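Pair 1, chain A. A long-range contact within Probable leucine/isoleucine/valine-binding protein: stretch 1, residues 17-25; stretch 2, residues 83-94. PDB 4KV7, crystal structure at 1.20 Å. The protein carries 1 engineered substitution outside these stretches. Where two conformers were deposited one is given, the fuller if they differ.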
# COMPACT_ATOMS: atom_id res chain seq x y z
N LEU A 17 -16.34 16.65 17.09
CA LEU A 17 -16.32 15.65 16.03
C LEU A 17 -15.14 15.92 15.10
O LEU A 17 -15.01 17.02 14.54
CB LEU A 17 -17.63 15.69 15.26
CG LEU A 17 -17.78 14.63 14.17
CD1 LEU A 17 -17.82 13.24 14.79
CD2 LEU A 17 -19.02 14.89 13.32
N LEU A 18 -14.27 14.93 14.94
CA LEU A 18 -13.14 15.02 14.02
C LEU A 18 -13.40 14.11 12.83
O LEU A 18 -13.28 12.90 12.94
CB LEU A 18 -11.84 14.63 14.72
CG LEU A 18 -11.50 15.39 16.00
CD1 LEU A 18 -10.19 14.87 16.59
CD2 LEU A 18 -11.42 16.89 15.76
N LYS A 19 -13.75 14.71 11.69
CA LYS A 19 -14.09 13.96 10.49
C LYS A 19 -12.90 13.77 9.57
O LYS A 19 -12.25 14.73 9.16
CB LYS A 19 -15.21 14.66 9.72
CG LYS A 19 -16.57 14.64 10.42
CD LYS A 19 -17.64 15.42 9.65
CE LYS A 19 -17.33 16.89 9.62
NZ LYS A 19 -18.41 17.68 8.94
N PHE A 20 -12.63 12.51 9.24
CA PHE A 20 -11.60 12.17 8.27
C PHE A 20 -12.26 11.50 7.07
O PHE A 20 -13.25 10.79 7.23
CB PHE A 20 -10.55 11.29 8.92
CG PHE A 20 -9.80 12.00 10.00
CD1 PHE A 20 -8.82 12.93 9.66
CD2 PHE A 20 -10.13 11.84 11.33
CE1 PHE A 20 -8.15 13.64 10.62
CE2 PHE A 20 -9.46 12.56 12.31
CZ PHE A 20 -8.47 13.46 11.96
N GLY A 21 -11.72 11.73 5.88
CA GLY A 21 -12.31 11.16 4.68
C GLY A 21 -11.44 10.11 4.03
O GLY A 21 -10.24 10.04 4.27
N MSE A 22 -12.06 9.30 3.19
CA MSE A 22 -11.37 8.28 2.42
C MSE A 22 -12.18 7.99 1.17
O MSE A 22 -13.40 7.88 1.25
CB MSE A 22 -11.22 7.01 3.28
CG MSE A 22 -10.57 5.80 2.60
SE MSE A 22 -10.67 4.12 3.66
CE MSE A 22 -9.40 4.62 5.03
N SER A 23 -11.51 7.93 0.02
CA SER A 23 -12.12 7.43 -1.21
C SER A 23 -11.32 6.20 -1.58
O SER A 23 -10.10 6.28 -1.68
CB SER A 23 -12.05 8.46 -2.32
OG SER A 23 -12.70 7.99 -3.49
N THR A 24 -11.97 5.06 -1.76
CA THR A 24 -11.21 3.84 -1.91
C THR A 24 -12.03 2.70 -2.49
O THR A 24 -13.25 2.79 -2.62
CB THR A 24 -10.61 3.43 -0.57
OG1 THR A 24 -9.45 2.62 -0.80
CG2 THR A 24 -11.62 2.67 0.32
N ALA A 25 -11.35 1.61 -2.82
CA ALA A 25 -12.00 0.45 -3.42
C ALA A 25 -12.70 -0.37 -2.34
O ALA A 25 -12.08 -1.19 -1.66
CB ALA A 25 -10.97 -0.40 -4.15
N GLU A 83 -18.50 19.35 0.97
CA GLU A 83 -19.64 19.22 1.87
C GLU A 83 -19.33 18.54 3.21
O GLU A 83 -19.87 18.93 4.23
CB GLU A 83 -20.85 18.59 1.18
CG GLU A 83 -20.84 17.08 1.08
CD GLU A 83 -21.95 16.56 0.19
OE1 GLU A 83 -22.85 15.86 0.70
OE2 GLU A 83 -21.92 16.86 -1.03
N HIS A 84 -18.44 17.55 3.21
CA HIS A 84 -18.11 16.87 4.46
C HIS A 84 -17.07 17.62 5.29
O HIS A 84 -16.92 17.36 6.48
CB HIS A 84 -17.64 15.44 4.20
CG HIS A 84 -18.71 14.56 3.64
ND1 HIS A 84 -19.88 14.29 4.31
CD2 HIS A 84 -18.78 13.87 2.47
CE1 HIS A 84 -20.63 13.48 3.58
NE2 HIS A 84 -19.98 13.21 2.46
N GLU A 85 -16.37 18.54 4.64
CA GLU A 85 -15.37 19.37 5.32
C GLU A 85 -14.35 18.54 6.10
O GLU A 85 -13.98 18.91 7.22
CB GLU A 85 -16.05 20.36 6.27
CG GLU A 85 -17.02 21.29 5.58
CD GLU A 85 -17.61 22.32 6.53
OE1 GLU A 85 -18.07 21.94 7.63
OE2 GLU A 85 -17.61 23.52 6.17
N VAL A 86 -13.89 17.44 5.53
CA VAL A 86 -13.00 16.56 6.29
C VAL A 86 -11.67 17.23 6.61
O VAL A 86 -11.21 18.11 5.88
CB VAL A 86 -12.77 15.20 5.59
CG1 VAL A 86 -14.09 14.48 5.35
CG2 VAL A 86 -11.99 15.37 4.28
N LEU A 87 -11.07 16.81 7.72
CA LEU A 87 -9.82 17.39 8.21
C LEU A 87 -8.59 16.87 7.46
O LEU A 87 -7.56 17.55 7.41
CB LEU A 87 -9.68 17.13 9.71
CG LEU A 87 -10.82 17.65 10.58
CD1 LEU A 87 -10.67 17.18 12.01
CD2 LEU A 87 -10.93 19.17 10.50
N ALA A 88 -8.71 15.66 6.92
CA ALA A 88 -7.66 15.02 6.14
C ALA A 88 -8.31 13.88 5.37
O ALA A 88 -9.36 13.37 5.77
CB ALA A 88 -6.56 14.48 7.05
N VAL A 89 -7.68 13.49 4.26
CA VAL A 89 -8.10 12.34 3.46
C VAL A 89 -7.03 11.29 3.69
O VAL A 89 -5.84 11.52 3.40
CB VAL A 89 -8.25 12.71 1.98
CG1 VAL A 89 -8.48 11.46 1.15
CG2 VAL A 89 -9.41 13.69 1.78
N VAL A 90 -7.44 10.15 4.22
CA VAL A 90 -6.49 9.19 4.77
C VAL A 90 -6.63 7.80 4.16
O VAL A 90 -7.73 7.26 4.01
CB VAL A 90 -6.62 9.08 6.32
CG1 VAL A 90 -6.47 10.45 6.95
CG2 VAL A 90 -7.94 8.47 6.73
N GLY A 91 -5.50 7.24 3.76
CA GLY A 91 -5.45 5.85 3.36
C GLY A 91 -6.04 5.44 2.02
O GLY A 91 -6.23 4.25 1.80
N ASN A 92 -6.32 6.40 1.13
CA ASN A 92 -6.93 6.05 -0.16
C ASN A 92 -6.08 5.02 -0.90
O ASN A 92 -4.86 5.16 -0.98
CB ASN A 92 -7.00 7.26 -1.08
CG ASN A 92 -8.07 8.26 -0.71
OD1 ASN A 92 -8.69 8.21 0.37
ND2 ASN A 92 -8.29 9.20 -1.62
N VAL A 93 -6.71 4.02 -1.49
CA VAL A 93 -6.01 3.04 -2.31
C VAL A 93 -5.76 3.53 -3.74
O VAL A 93 -6.70 3.93 -4.43
CB VAL A 93 -6.84 1.73 -2.37
CG1 VAL A 93 -6.40 0.82 -3.50
CG2 VAL A 93 -6.76 1.01 -1.04
N GLY A 94 -4.51 3.47 -4.17
CA GLY A 94 -4.19 3.45 -5.59
C GLY A 94 -3.47 4.64 -6.18
O GLY A 94 -3.54 5.76 -5.67
O HOH W 1 -17.60 20.07 9.82
O HOH W 2 -8.41 2.67 1.69

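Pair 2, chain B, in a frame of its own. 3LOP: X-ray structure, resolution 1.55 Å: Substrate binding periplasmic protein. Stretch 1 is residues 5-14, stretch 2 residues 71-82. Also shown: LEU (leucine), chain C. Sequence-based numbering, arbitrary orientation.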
# COMPACT_ATOMS: atom_id res chain seq x y z
N ASP B 5 10.65 24.41 -11.55
CA ASP B 5 9.57 23.64 -10.86
C ASP B 5 10.13 22.90 -9.66
O ASP B 5 11.34 22.85 -9.46
CB ASP B 5 8.95 22.61 -11.81
CG ASP B 5 8.56 23.19 -13.15
OD1 ASP B 5 7.79 24.17 -13.17
OD2 ASP B 5 9.01 22.66 -14.18
N ILE B 6 9.23 22.32 -8.87
CA ILE B 6 9.62 21.53 -7.71
C ILE B 6 9.34 20.10 -8.16
O ILE B 6 8.20 19.76 -8.48
CB ILE B 6 8.76 21.85 -6.48
CG1 ILE B 6 9.00 23.30 -6.05
CG2 ILE B 6 9.10 20.88 -5.34
CD1 ILE B 6 8.12 23.75 -4.90
N SER B 7 10.37 19.27 -8.21
CA SER B 7 10.20 17.90 -8.67
C SER B 7 10.07 16.85 -7.58
O SER B 7 10.66 16.96 -6.51
CB SER B 7 11.36 17.51 -9.60
OG SER B 7 11.31 18.26 -10.80
N VAL B 8 9.27 15.83 -7.90
CA VAL B 8 9.03 14.70 -7.02
C VAL B 8 9.17 13.47 -7.91
O VAL B 8 8.75 13.50 -9.07
CB VAL B 8 7.59 14.75 -6.43
CG1 VAL B 8 7.33 13.51 -5.59
CG2 VAL B 8 7.42 16.01 -5.59
N ILE B 9 9.76 12.40 -7.39
CA ILE B 9 9.93 11.20 -8.20
C ILE B 9 9.24 9.96 -7.65
O ILE B 9 8.89 9.89 -6.48
CB ILE B 9 11.43 10.86 -8.40
CG1 ILE B 9 12.11 10.62 -7.05
CG2 ILE B 9 12.12 12.00 -9.16
CD1 ILE B 9 13.53 10.09 -7.18
N GLN B 10 9.03 8.99 -8.54
CA GLN B 10 8.40 7.72 -8.19
C GLN B 10 9.05 6.61 -8.99
O GLN B 10 9.32 6.77 -10.18
CB GLN B 10 6.91 7.70 -8.55
CG GLN B 10 5.96 8.42 -7.61
CD GLN B 10 4.52 8.13 -7.98
OE1 GLN B 10 4.14 8.24 -9.15
NE2 GLN B 10 3.71 7.76 -7.00
N SER B 11 9.31 5.48 -8.33
CA SER B 11 9.84 4.31 -9.01
C SER B 11 8.83 3.26 -8.60
O SER B 11 8.62 3.02 -7.41
CB SER B 11 11.23 3.90 -8.51
OG SER B 11 11.68 2.75 -9.21
N LEU B 12 8.16 2.65 -9.58
CA LEU B 12 7.17 1.64 -9.26
C LEU B 12 6.89 0.77 -10.47
O LEU B 12 7.35 1.06 -11.58
CB LEU B 12 5.89 2.30 -8.73
CG LEU B 12 5.53 3.70 -9.23
CD1 LEU B 12 5.26 3.67 -10.72
CD2 LEU B 12 4.31 4.22 -8.47
N PRO B 13 6.16 -0.33 -10.27
CA PRO B 13 5.82 -1.26 -11.36
C PRO B 13 4.75 -0.75 -12.30
O PRO B 13 3.58 -0.67 -11.93
CB PRO B 13 5.37 -2.52 -10.61
CG PRO B 13 5.96 -2.36 -9.23
CD PRO B 13 5.79 -0.90 -8.97
N LEU B 14 5.14 -0.41 -13.52
CA LEU B 14 4.19 0.07 -14.52
C LEU B 14 3.93 -1.04 -15.54
O LEU B 14 3.04 -0.93 -16.38
CB LEU B 14 4.71 1.34 -15.18
CG LEU B 14 4.80 2.54 -14.22
CD1 LEU B 14 5.43 3.73 -14.92
CD2 LEU B 14 3.41 2.90 -13.71
N VAL B 71 19.47 13.33 -11.65
CA VAL B 71 19.07 14.08 -12.83
C VAL B 71 17.82 14.95 -12.70
O VAL B 71 17.76 16.04 -13.26
CB VAL B 71 18.85 13.12 -14.03
CG1 VAL B 71 18.38 13.90 -15.25
CG2 VAL B 71 20.13 12.37 -14.33
N ASP B 72 16.83 14.48 -11.94
CA ASP B 72 15.59 15.24 -11.80
C ASP B 72 15.49 16.24 -10.66
O ASP B 72 14.44 16.87 -10.48
CB ASP B 72 14.42 14.26 -11.75
CG ASP B 72 14.28 13.45 -13.02
OD1 ASP B 72 14.16 14.07 -14.10
OD2 ASP B 72 14.29 12.21 -12.95
N ASN B 73 16.56 16.40 -9.88
CA ASN B 73 16.57 17.34 -8.76
C ASN B 73 15.29 17.27 -7.91
O ASN B 73 14.67 18.29 -7.63
CB ASN B 73 16.72 18.78 -9.28
CG ASN B 73 17.92 18.94 -10.19
OD1 ASN B 73 19.06 18.73 -9.78
ND2 ASN B 73 17.67 19.33 -11.43
N PRO B 74 14.90 16.06 -7.49
CA PRO B 74 13.69 15.92 -6.68
C PRO B 74 13.88 16.29 -5.21
O PRO B 74 14.99 16.22 -4.69
CB PRO B 74 13.34 14.45 -6.84
CG PRO B 74 14.69 13.82 -6.84
CD PRO B 74 15.48 14.73 -7.77
N VAL B 75 12.79 16.69 -4.56
CA VAL B 75 12.85 17.02 -3.14
C VAL B 75 12.39 15.83 -2.32
O VAL B 75 12.58 15.78 -1.11
CB VAL B 75 11.97 18.25 -2.80
CG1 VAL B 75 12.49 19.47 -3.53
CG2 VAL B 75 10.51 17.97 -3.16
N ALA B 76 11.79 14.85 -2.99
CA ALA B 76 11.30 13.66 -2.31
C ALA B 76 10.91 12.55 -3.28
O ALA B 76 10.75 12.80 -4.48
CB ALA B 76 10.11 14.01 -1.42
N LEU B 77 10.78 11.34 -2.74
CA LEU B 77 10.39 10.14 -3.48
C LEU B 77 9.05 9.67 -2.91
O LEU B 77 8.83 9.72 -1.70
CB LEU B 77 11.45 9.05 -3.28
CG LEU B 77 11.17 7.62 -3.76
CD1 LEU B 77 11.09 7.57 -5.28
CD2 LEU B 77 12.28 6.71 -3.27
N LEU B 78 8.15 9.22 -3.78
CA LEU B 78 6.82 8.76 -3.37
C LEU B 78 6.47 7.31 -3.69
O LEU B 78 6.88 6.77 -4.71
CB LEU B 78 5.74 9.62 -4.02
CG LEU B 78 5.38 11.01 -3.51
CD1 LEU B 78 4.39 11.66 -4.49
CD2 LEU B 78 4.76 10.91 -2.12
N THR B 79 5.68 6.72 -2.79
CA THR B 79 5.12 5.38 -2.90
C THR B 79 5.83 4.26 -3.66
O THR B 79 5.31 3.74 -4.65
CB THR B 79 3.69 5.47 -3.49
OG1 THR B 79 3.77 5.90 -4.86
CG2 THR B 79 2.87 6.49 -2.71
N VAL B 80 7.01 3.86 -3.20
CA VAL B 80 7.72 2.76 -3.85
C VAL B 80 6.99 1.47 -3.47
O VAL B 80 6.55 1.30 -2.33
CB VAL B 80 9.19 2.69 -3.39
CG1 VAL B 80 9.85 1.42 -3.91
CG2 VAL B 80 9.94 3.91 -3.90
N VAL B 81 6.85 0.57 -4.44
CA VAL B 81 6.15 -0.69 -4.22
C VAL B 81 7.08 -1.86 -3.95
O VAL B 81 8.13 -2.00 -4.58
CB VAL B 81 5.28 -1.05 -5.45
CG1 VAL B 81 4.65 -2.42 -5.28
CG2 VAL B 81 4.21 0.02 -5.65
N GLY B 82 6.70 -2.71 -2.99
CA GLY B 82 7.49 -3.88 -2.67
C GLY B 82 8.34 -3.76 -1.42
O GLY B 82 9.23 -2.92 -1.35
N LEU C . 4.13 -2.97 -1.75
CA LEU C . 3.56 -4.24 -2.28
C LEU C . 2.16 -4.00 -2.81
O LEU C . 1.71 -4.82 -3.63
CB LEU C . 3.52 -5.28 -1.17
CG LEU C . 4.89 -5.26 -0.51
CD1 LEU C . 4.77 -5.41 0.94
CD2 LEU C . 5.74 -6.31 -1.09
OXT LEU C . 1.54 -3.00 -2.39
O HOH W 3 12.88 20.18 -7.22

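Pairs 1 and 2 place a strand beside a chain segment that arrives more than 60 residues later, and the central 14 residues superpose with an RMSD of 0.6 Å. Three backbone hydrogen bonds define the common frame. In pair 1, A:Leu87 N donates to A:Lys19 O (2.8 Å), A:Gly21 N to A:Ala88 O (2.9 Å) and A:Val90 N to A:Gly21 O (2.8 Å). Their matches in pair 2 are B:Val75 N to B:Ser7 O (2.9 Å), B:Ile9 N to B:Ala76 O (3.1 Å) and B:Leu78 N to B:Ile9 O (2.9 Å). A:Gly21 forms a single bridge with A:Val89; the matching B:Ile9 bridges B:Leu77 in parallel.

The sharpest difference lies at A:Gly21 = B:Ile9. In pair 1 an ideal CB on the glycine would lie only 3.1 Å from A:Val86 CG1, a tight approach. In pair 2 the isoleucine has a side chain here: B:Ile9 CG2 packs on B:Pro74 CB at 3.6 Å and B:Ile9 CG1 on B:Leu77 CD1 at 3.7 Å. B:Pro74, the match of A:Val86, keeps its CB 4.4 Å from B:Ile9 CB, so the side chain at this position is accommodated.

One position earlier, A:Phe20 = B:Val8 reverses the balance of bulk. The A:Phe20 ring meets A:Ala88 CB at its edge (CD1 to CB, 3.8 Å) and reaches A:Leu87 CB from CE1 (3.9 Å). The smaller B:Val8 relies on a longer partner, its CG1 lying 3.6 Å from B:Leu78 CD1, whereas A:Phe20 CD1 stays 4.4 Å from A:Val90 CG1. The alanines A:Ala88 and B:Ala76 match almost exactly. At A:Leu18 = B:Ile6, A:Leu18 CD2 touches A:Leu87 CD1 (3.8 Å) much as B:Ile6 CG2 touches B:Val75 CG2 (3.9 Å).

At A:Lys19 = B:Ser7 a long side chain matches a short one. A:Lys19 NZ extends to bond A:His84 O (2.9 Å), and water 1 links it to A:Glu85 OE1; in pair 2, B:Ser7 CB lies 3.3 Å from B:Asp72 O, and water 3 bridges the backbone atoms B:Ser7 N and B:Asn73 O.

Toward the far end, pair 1 becomes polar. A:Asn92 OD1 accepts from A:Ser23 N (2.9 Å), and A:Val93 N donates to A:Thr24 OG1 (3.2 Å). The matching B:Val80 has no side-chain oxygen to accept such a bond, and B:Ser11 N is left buried without a partner. Here pair 2 uses hydrocarbon: B:Leu12 CB lies 4.2 Å from B:Val81 CG2, and B:Pro13 CD lies 3.6 Å from B:Val81 CB.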